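Local coordinates for peridinin-chlorophyll A protein (Amphidinium carterae, PDB 2C9E), which probably serves as a water-soluble antenna for blue-green light, holding peridinin and chlorophyll a inside a largely helical protein shell, at residues 72-77 against 220-225; 1-6 against 93-98; 175-180 against 267-272; 208-211 against 217-220. One frame throughout, in Å; residues are numbered along the deposited sequence.

From the N terminus, helix 2-18 opens contact 2, which closes on helix 87-102. Before it closes, contact 1 has begun on helix 60-77, so the two cross; they touch where Ala-73 packs on Val-93, and both line the same peridinin. Contact 1 reaches far along the chain to helix 215-231, joining the two sequence ranges of the family. Contact 3 starts at 175-180 and ends on helix 261-276, thus crossing contact 1 and spanning the short loop of contact 4. Contact 4 joins neighbouring helices 201-213 and 215-231 and shares Asp-220 with contact 1. Contacts 2 and 3 lie on opposite sides of the chain's centre.

Contact 1: 72-77 against 220-225; sequences KALDSA and DGIDKT. With MG (magnesium ion), chain L; PID (peridinin), chain F.
Asp-75 and Asp-223 meet through a magnesium ion that both coordinate. Asp-75 gives one oxygen, OD1, at 2.5 Å from the magnesium, whereas Asp-223 clasps it with both, OD1 at 2.5 Å and OD2 at 2.6 Å. The two side chains meet almost perpendicularly, their carboxylate planes 67° apart, and Asp-75 OD1 comes within 3.1 Å of Asp-223 OD2. The shared cation probably offsets the repulsion between these oxygens, as may Lys-78, whose NZ is hydrogen-bonded to Asp-223 OD2. Ser-71 completes the protein ligands with OG and its backbone O. The site bridges two nearly antiparallel helices (156° between the segments), one from each of the two sequence ranges assigned to the family, so the metal ties distant parts of the chain together. Beside the metal site the contact turns apolar. Leu-74 and Asp-223 lie alongside each other, pointing opposite ways, with Leu-74 CD1 3.5 Å from Asp-223 CA and 3.9 Å from Ile-222 CG2. With CG anti to the carbonyl carbon (chi1 -75°), Leu-74 sends its other methyl, CD2, to the peridinin, 3.3 Å from the acetate oxygen O7. Trimming Leu-74 to an alanine would probably open a gap between Asp-223, Ile-222 and the acetate end of the pigment. Ala-73 and Ala-77 both touch pigment methyl CM7, the CB of Ala-77 at 3.7 Å.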
# COMPACT_ATOMS: atom_id res chain seq x y z
N LYS A 72 2.88 -7.36 -13.87
CA LYS A 72 2.67 -7.98 -15.14
C LYS A 72 1.18 -8.05 -15.46
O LYS A 72 0.78 -7.92 -16.63
CB LYS A 72 3.28 -9.38 -15.18
CG LYS A 72 3.04 -10.11 -16.50
CD LYS A 72 3.65 -11.51 -16.45
CE LYS A 72 3.54 -12.22 -17.81
NZ LYS A 72 3.97 -11.27 -18.88
N ALA A 73 0.35 -8.23 -14.44
CA ALA A 73 -1.06 -8.35 -14.74
C ALA A 73 -1.63 -7.00 -15.14
O ALA A 73 -2.55 -6.93 -15.98
CB ALA A 73 -1.81 -8.94 -13.56
N LEU A 74 -1.07 -5.93 -14.59
CA LEU A 74 -1.55 -4.58 -14.93
C LEU A 74 -1.28 -4.31 -16.44
O LEU A 74 -2.10 -3.71 -17.14
CB LEU A 74 -0.88 -3.52 -14.04
CG LEU A 74 -1.42 -3.49 -12.60
CD1 LEU A 74 -0.53 -2.62 -11.73
CD2 LEU A 74 -2.89 -2.92 -12.63
N ASP A 75 -0.14 -4.78 -16.92
CA ASP A 75 0.19 -4.63 -18.35
C ASP A 75 -1.00 -5.06 -19.24
O ASP A 75 -1.26 -4.42 -20.25
CB ASP A 75 1.43 -5.46 -18.70
CG ASP A 75 2.73 -4.87 -18.13
OD1 ASP A 75 2.80 -3.66 -17.79
OD2 ASP A 75 3.73 -5.63 -18.04
N SER A 76 -1.72 -6.12 -18.88
CA SER A 76 -2.87 -6.54 -19.69
C SER A 76 -4.19 -5.86 -19.28
O SER A 76 -5.08 -5.61 -20.12
CB SER A 76 -3.05 -8.09 -19.66
OG SER A 76 -3.32 -8.62 -18.36
N ALA A 77 -4.31 -5.53 -18.00
CA ALA A 77 -5.53 -4.93 -17.51
C ALA A 77 -5.71 -3.51 -17.97
O ALA A 77 -6.80 -3.12 -18.37
CB ALA A 77 -5.54 -4.97 -15.97
N ASP A 220 -2.38 2.75 -14.56
CA ASP A 220 -1.04 2.99 -15.07
C ASP A 220 -0.17 3.58 -13.99
O ASP A 220 1.02 3.27 -13.89
CB ASP A 220 -1.05 3.95 -16.26
CG ASP A 220 0.34 4.07 -16.87
OD1 ASP A 220 0.81 3.04 -17.38
OD2 ASP A 220 0.99 5.14 -16.79
N GLY A 221 -0.77 4.46 -13.20
CA GLY A 221 -0.02 5.05 -12.10
C GLY A 221 0.38 3.96 -11.11
O GLY A 221 1.51 3.92 -10.64
N ILE A 222 -0.56 3.07 -10.80
CA ILE A 222 -0.24 2.00 -9.84
C ILE A 222 0.88 1.14 -10.39
O ILE A 222 1.81 0.74 -9.68
CB ILE A 222 -1.43 1.08 -9.57
CG1 ILE A 222 -2.58 1.88 -8.91
CG2 ILE A 222 -0.97 -0.14 -8.74
CD1 ILE A 222 -2.19 2.55 -7.56
N ASP A 223 0.76 0.83 -11.68
CA ASP A 223 1.73 -0.01 -12.34
C ASP A 223 3.11 0.63 -12.31
O ASP A 223 4.08 -0.04 -11.98
CB ASP A 223 1.31 -0.25 -13.79
CG ASP A 223 2.09 -1.36 -14.41
OD1 ASP A 223 2.66 -2.14 -13.61
OD2 ASP A 223 2.14 -1.48 -15.66
N LYS A 224 3.19 1.92 -12.64
CA LYS A 224 4.49 2.60 -12.62
C LYS A 224 5.06 2.62 -11.23
O LYS A 224 6.29 2.57 -11.06
CB LYS A 224 4.35 4.05 -13.14
CG LYS A 224 4.48 4.19 -14.71
CD LYS A 224 4.24 5.61 -15.12
CE LYS A 224 4.44 5.80 -16.63
NZ LYS A 224 3.61 4.81 -17.43
N THR A 225 4.18 2.71 -10.23
CA THR A 225 4.63 2.75 -8.84
C THR A 225 5.22 1.39 -8.44
O THR A 225 6.24 1.31 -7.75
CB THR A 225 3.42 3.13 -7.92
OG1 THR A 225 2.97 4.44 -8.28
CG2 THR A 225 3.80 3.18 -6.47
MG MG L . 3.68 -3.53 -15.45
C1 PID F . -5.34 -18.52 7.20
C2 PID F . -5.15 -19.37 8.47
C3 PID F . -3.73 -19.16 9.02
C4 PID F . -2.73 -19.62 7.96
C5 PID F . -2.74 -18.75 6.70
C6 PID F . -4.15 -18.27 6.28
C7 PID F . -4.29 -17.98 4.92
C8 PID F . -4.80 -16.80 4.37
C9 PID F . -4.90 -16.54 3.00
C10 PID F . -4.52 -17.35 1.94
C11 PID F . -5.30 -15.39 2.45
C12 PID F . -5.18 -15.45 1.12
C13 PID F . -5.49 -14.42 0.23
C14 PID F . -5.37 -14.44 -1.16
C15 PID F . -5.73 -13.30 -1.90
C16 PID F . -5.65 -13.16 -3.28
C17 PID F . -6.01 -11.97 -3.92
C18 PID F . -5.90 -11.81 -5.30
C19 PID F . -6.23 -10.64 -5.98
C20 PID F . -6.03 -10.57 -7.36
C21 PID F . -6.27 -9.46 -8.17
C22 PID F . -5.99 -9.52 -9.53
C23 PID F . -6.17 -8.50 -10.33
C24 PID F . -6.28 -7.44 -11.08
C25 PID F . -5.15 -6.42 -11.25
C26 PID F . -5.67 -5.04 -10.83
C27 PID F . -6.99 -4.66 -11.52
C28 PID F . -8.07 -5.74 -11.36
C29 PID F . -7.59 -7.12 -11.82
C30 PID F . -6.98 -2.30 -11.29
C31 PID F . -7.56 -1.00 -10.72
CM1 PID F . -6.76 -18.60 6.63
CM2 PID F . -2.08 -19.58 5.60
CM3 PID F . -1.84 -17.55 6.99
CM4 PID F . -4.84 -15.68 -1.89
CM5 PID F . -6.81 -8.15 -7.57
CM6 PID F . -3.96 -6.75 -10.34
CM7 PID F . -4.65 -6.40 -12.70
CM8 PID F . -8.66 -8.17 -11.51
O1 PID F . -4.69 -17.25 7.15
O2 PID F . -3.54 -19.94 10.21
O3 PID F . -4.07 -18.49 2.03
O4 PID F . -4.69 -16.68 0.76
O5 PID F . -7.29 -7.08 -13.22
O6 PID F . -7.49 -3.49 -10.87
O7 PID F . -6.12 -2.25 -12.17

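Contact 2: 1-6 against 93-98; sequences DAIADA and VNEALA. Unlike the reference sequence in segment 1-6: Ala-2 (reference Gly). With PID (peridinin), chain F.
Ile-3 lays its CG2 methyl against Ala-98, 3.7 Å from that residue's CB, in the buried half of this contact. The branch is placed there by a chi1 of -74°, which sets CG2 opposite the backbone N and CG1 opposite the carbonyl carbon. One turn away the contact becomes polar. Glu-95 reaches across with its chain bent at chi2, and its OE2 lies 3.2 Å from Ala-4 CB, a close approach to a small side chain. The other carboxylate oxygen works through water: one molecule donates to Glu-95 OE1 at 3.0 Å and to Ala-4 O at 2.9 Å, linking the helices indirectly. Asp-1 starts the first helix with an Asx motif, OD1 accepting from Ala-4 N at 2.8 Å in a fairly straight bond (163° at the hydrogen). That same OD1 lies 4.6 Å from Glu-95 OE2; Arg-99 NH2 forms salt bridges with both oxygens, which probably offsets their mutual repulsion. Asn-94 bridges outward: its OD1 lies 3.0 Å from peridinin C18, while ND2 makes a weak hydrogen bond with Ser-11 of helix 2-18; Leu-97 and Val-93 touch the same polyene. Helix 132-152 packs against Ile-3 and Ala-98, helix 60-77 meets Val-93 and Leu-97, and at this level helix 87-102 lies between the start of helix 2-18 and this peridinin.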
# COMPACT_ATOMS: atom_id res chain seq x y z
N ASP A 1 2.09 -28.74 -7.31
CA ASP A 1 1.92 -29.08 -5.87
C ASP A 1 0.57 -28.65 -5.33
O ASP A 1 -0.24 -28.05 -6.05
CB ASP A 1 3.04 -28.46 -5.01
CG ASP A 1 3.11 -26.94 -5.10
OD1 ASP A 1 2.14 -26.33 -5.62
OD2 ASP A 1 4.13 -26.36 -4.65
N ALA A 2 0.32 -28.96 -4.06
CA ALA A 2 -0.94 -28.61 -3.42
C ALA A 2 -1.39 -27.14 -3.64
O ALA A 2 -2.55 -26.88 -3.97
CB ALA A 2 -0.84 -28.93 -1.92
N ILE A 3 -0.46 -26.19 -3.47
CA ILE A 3 -0.75 -24.76 -3.61
C ILE A 3 -1.13 -24.45 -5.03
O ILE A 3 -2.18 -23.84 -5.31
CB ILE A 3 0.47 -23.88 -3.22
CG1 ILE A 3 0.64 -23.88 -1.70
CG2 ILE A 3 0.31 -22.45 -3.76
CD1 ILE A 3 1.63 -22.82 -1.21
N ALA A 4 -0.28 -24.90 -5.94
CA ALA A 4 -0.50 -24.69 -7.36
C ALA A 4 -1.89 -25.18 -7.77
O ALA A 4 -2.62 -24.46 -8.44
CB ALA A 4 0.60 -25.41 -8.18
N ASP A 5 -2.26 -26.39 -7.35
CA ASP A 5 -3.56 -26.88 -7.77
C ASP A 5 -4.71 -26.12 -7.08
O ASP A 5 -5.72 -25.81 -7.70
CB ASP A 5 -3.73 -28.40 -7.48
CG ASP A 5 -2.60 -29.26 -8.09
OD1 ASP A 5 -1.95 -28.87 -9.10
OD2 ASP A 5 -2.37 -30.36 -7.53
N ALA A 6 -4.56 -25.83 -5.80
CA ALA A 6 -5.65 -25.13 -5.12
C ALA A 6 -5.80 -23.70 -5.69
O ALA A 6 -6.91 -23.21 -5.90
CB ALA A 6 -5.39 -25.11 -3.64
N VAL A 93 -1.20 -14.11 -10.50
CA VAL A 93 -1.16 -13.21 -9.35
C VAL A 93 -1.55 -14.01 -8.09
O VAL A 93 -0.92 -13.88 -7.05
CB VAL A 93 -2.14 -12.02 -9.52
CG1 VAL A 93 -2.41 -11.31 -8.15
CG2 VAL A 93 -1.51 -11.03 -10.49
N ASN A 94 -2.55 -14.88 -8.22
CA ASN A 94 -2.98 -15.65 -7.08
C ASN A 94 -2.00 -16.67 -6.61
O ASN A 94 -1.92 -16.94 -5.41
CB ASN A 94 -4.30 -16.36 -7.37
CG ASN A 94 -5.44 -15.38 -7.48
OD1 ASN A 94 -5.43 -14.35 -6.79
ND2 ASN A 94 -6.42 -15.68 -8.35
N GLU A 95 -1.26 -17.28 -7.53
CA GLU A 95 -0.31 -18.29 -7.11
C GLU A 95 0.88 -17.63 -6.45
O GLU A 95 1.39 -18.15 -5.45
CB GLU A 95 0.13 -19.16 -8.28
CG GLU A 95 1.32 -20.08 -7.92
CD GLU A 95 1.29 -21.41 -8.64
OE1 GLU A 95 0.91 -21.48 -9.84
OE2 GLU A 95 1.68 -22.42 -7.99
N ALA A 96 1.33 -16.50 -6.99
CA ALA A 96 2.43 -15.78 -6.37
C ALA A 96 2.00 -15.34 -4.93
O ALA A 96 2.73 -15.54 -3.97
CB ALA A 96 2.80 -14.56 -7.20
N LEU A 97 0.80 -14.76 -4.79
CA LEU A 97 0.32 -14.36 -3.44
C LEU A 97 0.20 -15.57 -2.52
O LEU A 97 0.46 -15.47 -1.31
CB LEU A 97 -1.07 -13.70 -3.53
CG LEU A 97 -1.12 -12.25 -4.04
CD1 LEU A 97 -2.54 -11.79 -4.24
CD2 LEU A 97 -0.40 -11.38 -3.02
N ALA A 98 -0.20 -16.72 -3.05
CA ALA A 98 -0.36 -17.86 -2.18
C ALA A 98 0.99 -18.24 -1.62
O ALA A 98 1.11 -18.56 -0.45
CB ALA A 98 -1.03 -19.06 -2.96
C1 PID F . -5.34 -18.52 7.20
C2 PID F . -5.15 -19.37 8.47
C3 PID F . -3.73 -19.16 9.02
C4 PID F . -2.73 -19.62 7.96
C5 PID F . -2.74 -18.75 6.70
C6 PID F . -4.15 -18.27 6.28
C7 PID F . -4.29 -17.98 4.92
C8 PID F . -4.80 -16.80 4.37
C9 PID F . -4.90 -16.54 3.00
C10 PID F . -4.52 -17.35 1.94
C11 PID F . -5.30 -15.39 2.45
C12 PID F . -5.18 -15.45 1.12
C13 PID F . -5.49 -14.42 0.23
C14 PID F . -5.37 -14.44 -1.16
C15 PID F . -5.73 -13.30 -1.90
C16 PID F . -5.65 -13.16 -3.28
C17 PID F . -6.01 -11.97 -3.92
C18 PID F . -5.90 -11.81 -5.30
C19 PID F . -6.23 -10.64 -5.98
C20 PID F . -6.03 -10.57 -7.36
C21 PID F . -6.27 -9.46 -8.17
C22 PID F . -5.99 -9.52 -9.53
C23 PID F . -6.17 -8.50 -10.33
C24 PID F . -6.28 -7.44 -11.08
C25 PID F . -5.15 -6.42 -11.25
C26 PID F . -5.67 -5.04 -10.83
C27 PID F . -6.99 -4.66 -11.52
C28 PID F . -8.07 -5.74 -11.36
C29 PID F . -7.59 -7.12 -11.82
C30 PID F . -6.98 -2.30 -11.29
C31 PID F . -7.56 -1.00 -10.72
CM1 PID F . -6.76 -18.60 6.63
CM2 PID F . -2.08 -19.58 5.60
CM3 PID F . -1.84 -17.55 6.99
CM4 PID F . -4.84 -15.68 -1.89
CM5 PID F . -6.81 -8.15 -7.57
CM6 PID F . -3.96 -6.75 -10.34
CM7 PID F . -4.65 -6.40 -12.70
CM8 PID F . -8.66 -8.17 -11.51
O1 PID F . -4.69 -17.25 7.15
O2 PID F . -3.54 -19.94 10.21
O3 PID F . -4.07 -18.49 2.03
O4 PID F . -4.69 -16.68 0.76
O5 PID F . -7.29 -7.08 -13.22
O6 PID F . -7.49 -3.49 -10.87
O7 PID F . -6.12 -2.25 -12.17
O HOH W 1 -1.80 -22.66 -10.50

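Contact 3: 175-180 against 267-272; sequences GPVGRA and VNLALA. With PID (peridinin), chain J.
Val-177 stands opposite Ala-272, and Gly-178 opposite Leu-269, where two helical segments run roughly antiparallel, 143° between their directions, their axes 9.7 Å apart; the CA atoms of Gly-178 and Leu-269 are separated by 6.4 Å. Leu-269 carries much of the contact. Its CG extends opposite the backbone N (chi1 178°), which brings CD1 over the bare backbone of Gly-178, 3.8 Å from CA. The same methyl lies 3.9 Å from Val-177 CG1, the two side chains crossing at a slant. CG1 of Val-177 also touches Ala-272, 4.1 Å from its CB, so this one branch fits between a leucine and an alanine. The meeting is thus wholly apolar. Asn-268 lies between pigment and helix: ND2 is 3.0 Å from peridinin C18 and OD1 is hydrogen-bonded to Ser-185 of helix 176-192, while Leu-271 CD1 lies 3.4 Å from C17. Helix 306-324 packs against both Val-177 and Ala-272. The arrangement closely repeats that of 1-6 with 93-98, with leucine and glycine where glutamate and alanine meet there, as befits the duplicated all-helical fold of this antenna, whose helices enclose peridinin and chlorophyll a.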
# COMPACT_ATOMS: atom_id res chain seq x y z
N GLY A 175 25.25 11.42 5.25
CA GLY A 175 26.34 12.37 5.13
C GLY A 175 25.45 13.52 4.70
O GLY A 175 24.64 14.01 5.49
N PRO A 176 25.54 13.97 3.45
CA PRO A 176 24.69 15.08 3.02
C PRO A 176 23.20 14.70 3.18
O PRO A 176 22.38 15.51 3.63
CB PRO A 176 25.08 15.26 1.57
CG PRO A 176 26.55 14.81 1.57
CD PRO A 176 26.48 13.56 2.40
N VAL A 177 22.87 13.47 2.83
CA VAL A 177 21.50 12.96 2.92
C VAL A 177 20.98 13.06 4.32
O VAL A 177 19.93 13.66 4.54
CB VAL A 177 21.43 11.50 2.50
CG1 VAL A 177 20.21 10.84 3.09
CG2 VAL A 177 21.42 11.44 1.00
N GLY A 178 21.71 12.47 5.27
CA GLY A 178 21.32 12.56 6.66
C GLY A 178 21.10 14.01 7.12
O GLY A 178 20.10 14.29 7.78
N ARG A 179 21.98 14.93 6.76
CA ARG A 179 21.79 16.29 7.21
C ARG A 179 20.59 16.97 6.55
O ARG A 179 19.82 17.66 7.24
CB ARG A 179 23.05 17.12 6.96
CG ARG A 179 24.26 16.70 7.85
CD ARG A 179 25.48 17.59 7.63
NE ARG A 179 26.16 17.34 6.36
CZ ARG A 179 27.03 16.35 6.15
NH1 ARG A 179 27.34 15.51 7.13
NH2 ARG A 179 27.61 16.22 4.95
N ALA A 180 20.46 16.79 5.24
CA ALA A 180 19.37 17.39 4.49
C ALA A 180 18.02 16.84 4.96
O ALA A 180 17.01 17.58 4.97
CB ALA A 180 19.55 17.13 2.99
N VAL A 267 11.65 8.20 9.96
CA VAL A 267 10.88 7.86 8.76
C VAL A 267 11.41 8.62 7.55
O VAL A 267 11.62 8.02 6.48
CB VAL A 267 9.35 8.21 8.89
CG1 VAL A 267 8.66 8.20 7.48
CG2 VAL A 267 8.68 7.22 9.78
N ASN A 268 11.65 9.91 7.68
CA ASN A 268 12.13 10.65 6.51
C ASN A 268 13.52 10.20 6.06
O ASN A 268 13.83 10.20 4.86
CB ASN A 268 12.16 12.17 6.77
CG ASN A 268 10.78 12.77 6.91
OD1 ASN A 268 10.54 13.61 7.79
ND2 ASN A 268 9.87 12.36 6.05
N LEU A 269 14.37 9.85 7.01
CA LEU A 269 15.72 9.43 6.62
C LEU A 269 15.65 8.09 5.89
O LEU A 269 16.31 7.88 4.87
CB LEU A 269 16.62 9.29 7.86
CG LEU A 269 18.06 8.81 7.61
CD1 LEU A 269 18.76 9.69 6.55
CD2 LEU A 269 18.84 8.86 8.93
N ALA A 270 14.84 7.18 6.44
CA ALA A 270 14.67 5.86 5.88
C ALA A 270 14.08 5.97 4.48
O ALA A 270 14.50 5.25 3.59
CB ALA A 270 13.80 5.03 6.80
N LEU A 271 13.14 6.88 4.26
CA LEU A 271 12.58 7.05 2.92
C LEU A 271 13.63 7.63 1.96
O LEU A 271 13.76 7.20 0.83
CB LEU A 271 11.34 7.98 2.95
CG LEU A 271 10.08 7.34 3.52
CD1 LEU A 271 9.00 8.35 3.65
CD2 LEU A 271 9.62 6.21 2.60
N ALA A 272 14.33 8.67 2.41
CA ALA A 272 15.37 9.29 1.62
C ALA A 272 16.31 8.19 1.07
O ALA A 272 16.57 8.09 -0.15
CB ALA A 272 16.15 10.33 2.52
C1 PID J . 13.51 13.91 -7.66
C2 PID J . 14.37 14.18 -8.89
C3 PID J . 14.91 12.85 -9.42
C4 PID J . 15.84 12.29 -8.34
C5 PID J . 15.04 11.80 -7.13
C6 PID J . 13.90 12.76 -6.72
C7 PID J . 13.55 12.74 -5.37
C8 PID J . 12.27 12.55 -4.84
C9 PID J . 11.99 12.51 -3.47
C10 PID J . 12.90 12.65 -2.42
C11 PID J . 10.80 12.31 -2.92
C12 PID J . 10.93 12.30 -1.59
C13 PID J . 9.89 12.06 -0.69
C14 PID J . 9.98 12.04 0.71
C15 PID J . 8.82 11.78 1.44
C16 PID J . 8.72 11.70 2.83
C17 PID J . 7.49 11.43 3.43
C18 PID J . 7.35 11.32 4.82
C19 PID J . 6.15 11.02 5.45
C20 PID J . 6.09 10.88 6.84
C21 PID J . 4.95 10.54 7.57
C22 PID J . 5.04 10.38 8.95
C23 PID J . 4.02 10.01 9.68
C24 PID J . 3.00 9.61 10.39
C25 PID J . 2.74 8.12 10.67
C26 PID J . 1.27 7.79 10.38
C27 PID J . 0.31 8.76 11.08
C28 PID J . 0.59 10.21 10.69
C29 PID J . 2.03 10.63 11.00
C30 PID J . -1.70 7.48 11.16
C31 PID J . -3.14 7.23 10.68
CM1 PID J . 12.77 15.14 -7.12
CM2 PID J . 16.06 11.62 -6.01
CM3 PID J . 14.46 10.43 -7.48
CM4 PID J . 11.31 12.30 1.42
CM5 PID J . 3.58 10.39 6.90
CM6 PID J . 3.60 7.22 9.78
CM7 PID J . 3.04 7.81 12.14
CM8 PID J . 2.24 12.05 10.48
O1 PID J . 12.78 12.67 -7.62
O2 PID J . 15.63 13.02 -10.65
O3 PID J . 14.12 12.79 -2.53
O4 PID J . 12.23 12.52 -1.24
O5 PID J . 2.22 10.62 12.41
O6 PID J . -1.03 8.52 10.60
O7 PID J . -1.18 6.78 12.01

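Contact 4: 208-211 against 217-220; sequences ETAS and MMAD. With PID (peridinin), chain D.
Ala-210 and Ser-211 meet Met-218 in a local, buried contact at the corner where helix 201-213 gives way to helix 215-231, against the acetate-bearing end ring of a peridinin. Ser-211 and Met-218 are the closest pair along the backbone, their CA atoms 5.7 Å apart, and Met-218 spans the corner. Its CG leaves opposite the backbone N (chi1 174°), and the chain then bends twice, at chi2 and chi3, so that the thioether folds over the pigment and the terminal methyl swings to Ala-210. That methyl, Met-218 CE, sits 3.7 Å from Ala-210 CB. Met-218 CE is also 3.6 Å from the acetate oxygen O7 of the peridinin. Midway, SD lies 4.1 Å from the acetate carbon C30, and CG lies 3.7 Å from the ring methyl CM7. Ser-211 covers the neighbouring part of the ring: its CB is 3.6 Å from the pigment oxygen O5, while OG passes beside Met-218 CG at 3.8 Å. The hydroxyl is occupied elsewhere, in a hydrogen bond with Gly-24 O. A serine in place of Met-218 would probably leave the acetate and Ala-210 without their shared neighbour and give the end ring more room to shift. Phe-290 lies against Met-218 as well, and Ala-219 touches another peridinin. Chemically, then, the pigment end is held here by van der Waals contact: a twice-bent thioether lies against the acetate ester, while the buried serine hydroxyl is satisfied by the backbone.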
# COMPACT_ATOMS: atom_id res chain seq x y z
N GLU A 208 -11.62 8.11 -2.67
CA GLU A 208 -13.01 7.79 -3.02
C GLU A 208 -13.41 8.01 -4.50
O GLU A 208 -14.15 7.21 -5.12
CB GLU A 208 -13.95 8.65 -2.18
CG GLU A 208 -15.38 8.24 -2.31
CD GLU A 208 -16.37 9.27 -1.78
OE1 GLU A 208 -16.07 10.01 -0.80
OE2 GLU A 208 -17.47 9.31 -2.35
N THR A 209 -12.90 9.10 -5.07
CA THR A 209 -13.31 9.48 -6.42
C THR A 209 -12.28 9.54 -7.52
O THR A 209 -12.65 9.64 -8.67
CB THR A 209 -13.92 10.89 -6.38
OG1 THR A 209 -12.87 11.80 -6.00
CG2 THR A 209 -15.08 11.03 -5.32
N ALA A 210 -10.99 9.51 -7.20
CA ALA A 210 -9.97 9.67 -8.22
C ALA A 210 -10.01 8.68 -9.37
O ALA A 210 -10.08 9.06 -10.53
CB ALA A 210 -8.59 9.64 -7.58
N SER A 211 -9.97 7.41 -9.04
CA SER A 211 -9.97 6.41 -10.08
C SER A 211 -11.17 6.48 -11.02
O SER A 211 -11.02 6.41 -12.24
CB SER A 211 -9.91 5.01 -9.46
OG SER A 211 -9.90 3.98 -10.43
N MET A 217 -5.67 5.75 -16.36
CA MET A 217 -4.50 6.48 -15.93
C MET A 217 -4.12 6.04 -14.50
O MET A 217 -2.91 5.98 -14.12
CB MET A 217 -4.73 8.00 -15.99
CG MET A 217 -3.44 8.72 -15.65
SD MET A 217 -3.49 10.44 -15.85
CE MET A 217 -3.49 10.44 -17.66
N MET A 218 -5.14 5.73 -13.70
CA MET A 218 -4.89 5.29 -12.31
C MET A 218 -4.18 3.90 -12.29
O MET A 218 -3.19 3.68 -11.54
CB MET A 218 -6.22 5.25 -11.55
CG MET A 218 -6.15 4.68 -10.12
SD MET A 218 -5.12 5.58 -8.96
CE MET A 218 -6.08 7.03 -8.55
N ALA A 219 -4.69 2.96 -13.11
CA ALA A 219 -4.04 1.62 -13.18
C ALA A 219 -2.58 1.81 -13.64
O ALA A 219 -1.65 1.13 -13.18
CB ALA A 219 -4.80 0.68 -14.18
N ASP A 220 -2.38 2.75 -14.56
CA ASP A 220 -1.04 2.99 -15.07
C ASP A 220 -0.17 3.58 -13.99
O ASP A 220 1.02 3.27 -13.89
CB ASP A 220 -1.05 3.95 -16.26
CG ASP A 220 0.34 4.07 -16.87
OD1 ASP A 220 0.81 3.04 -17.38
OD2 ASP A 220 0.99 5.14 -16.79
C1 PID D . -20.48 -13.28 2.84
C2 PID D . -21.58 -14.08 3.56
C3 PID D . -21.13 -15.54 3.68
C4 PID D . -20.95 -16.11 2.27
C5 PID D . -19.77 -15.48 1.51
C6 PID D . -19.63 -13.97 1.77
C7 PID D . -19.08 -13.24 0.71
C8 PID D . -17.83 -12.63 0.68
C9 PID D . -17.30 -11.91 -0.40
C10 PID D . -17.91 -11.67 -1.64
C11 PID D . -16.11 -11.31 -0.41
C12 PID D . -15.97 -10.66 -1.57
C13 PID D . -14.94 -9.75 -1.83
C14 PID D . -14.72 -8.98 -2.97
C15 PID D . -13.66 -8.07 -2.98
C16 PID D . -13.37 -7.15 -4.00
C17 PID D . -12.33 -6.24 -3.84
C18 PID D . -12.04 -5.22 -4.74
C19 PID D . -11.03 -4.28 -4.51
C20 PID D . -10.83 -3.20 -5.37
C21 PID D . -9.89 -2.17 -5.23
C22 PID D . -9.88 -1.11 -6.13
C23 PID D . -9.09 -0.06 -6.12
C24 PID D . -8.39 1.05 -6.11
C25 PID D . -7.05 1.20 -6.86
C26 PID D . -6.08 2.15 -6.14
C27 PID D . -6.72 3.47 -5.71
C28 PID D . -7.86 3.15 -4.75
C29 PID D . -8.96 2.29 -5.40
C30 PID D . -5.79 5.54 -4.92
C31 PID D . -4.57 6.35 -4.46
CM1 PID D . -20.75 -11.78 2.77
CM2 PID D . -20.00 -15.77 0.03
CM3 PID D . -18.48 -16.18 1.95
CM4 PID D . -15.66 -9.08 -4.18
CM5 PID D . -8.83 -2.25 -4.12
CM6 PID D . -6.34 -0.15 -7.02
CM7 PID D . -7.37 1.77 -8.24
CM8 PID D . -9.96 1.90 -4.31
O1 PID D . -19.13 -13.68 3.08
O2 PID D . -22.16 -16.28 4.35
O3 PID D . -18.96 -12.15 -2.06
O4 PID D . -17.06 -10.88 -2.37
O5 PID D . -9.63 3.09 -6.39
O6 PID D . -5.64 4.19 -5.08
O7 PID D . -6.84 6.12 -5.19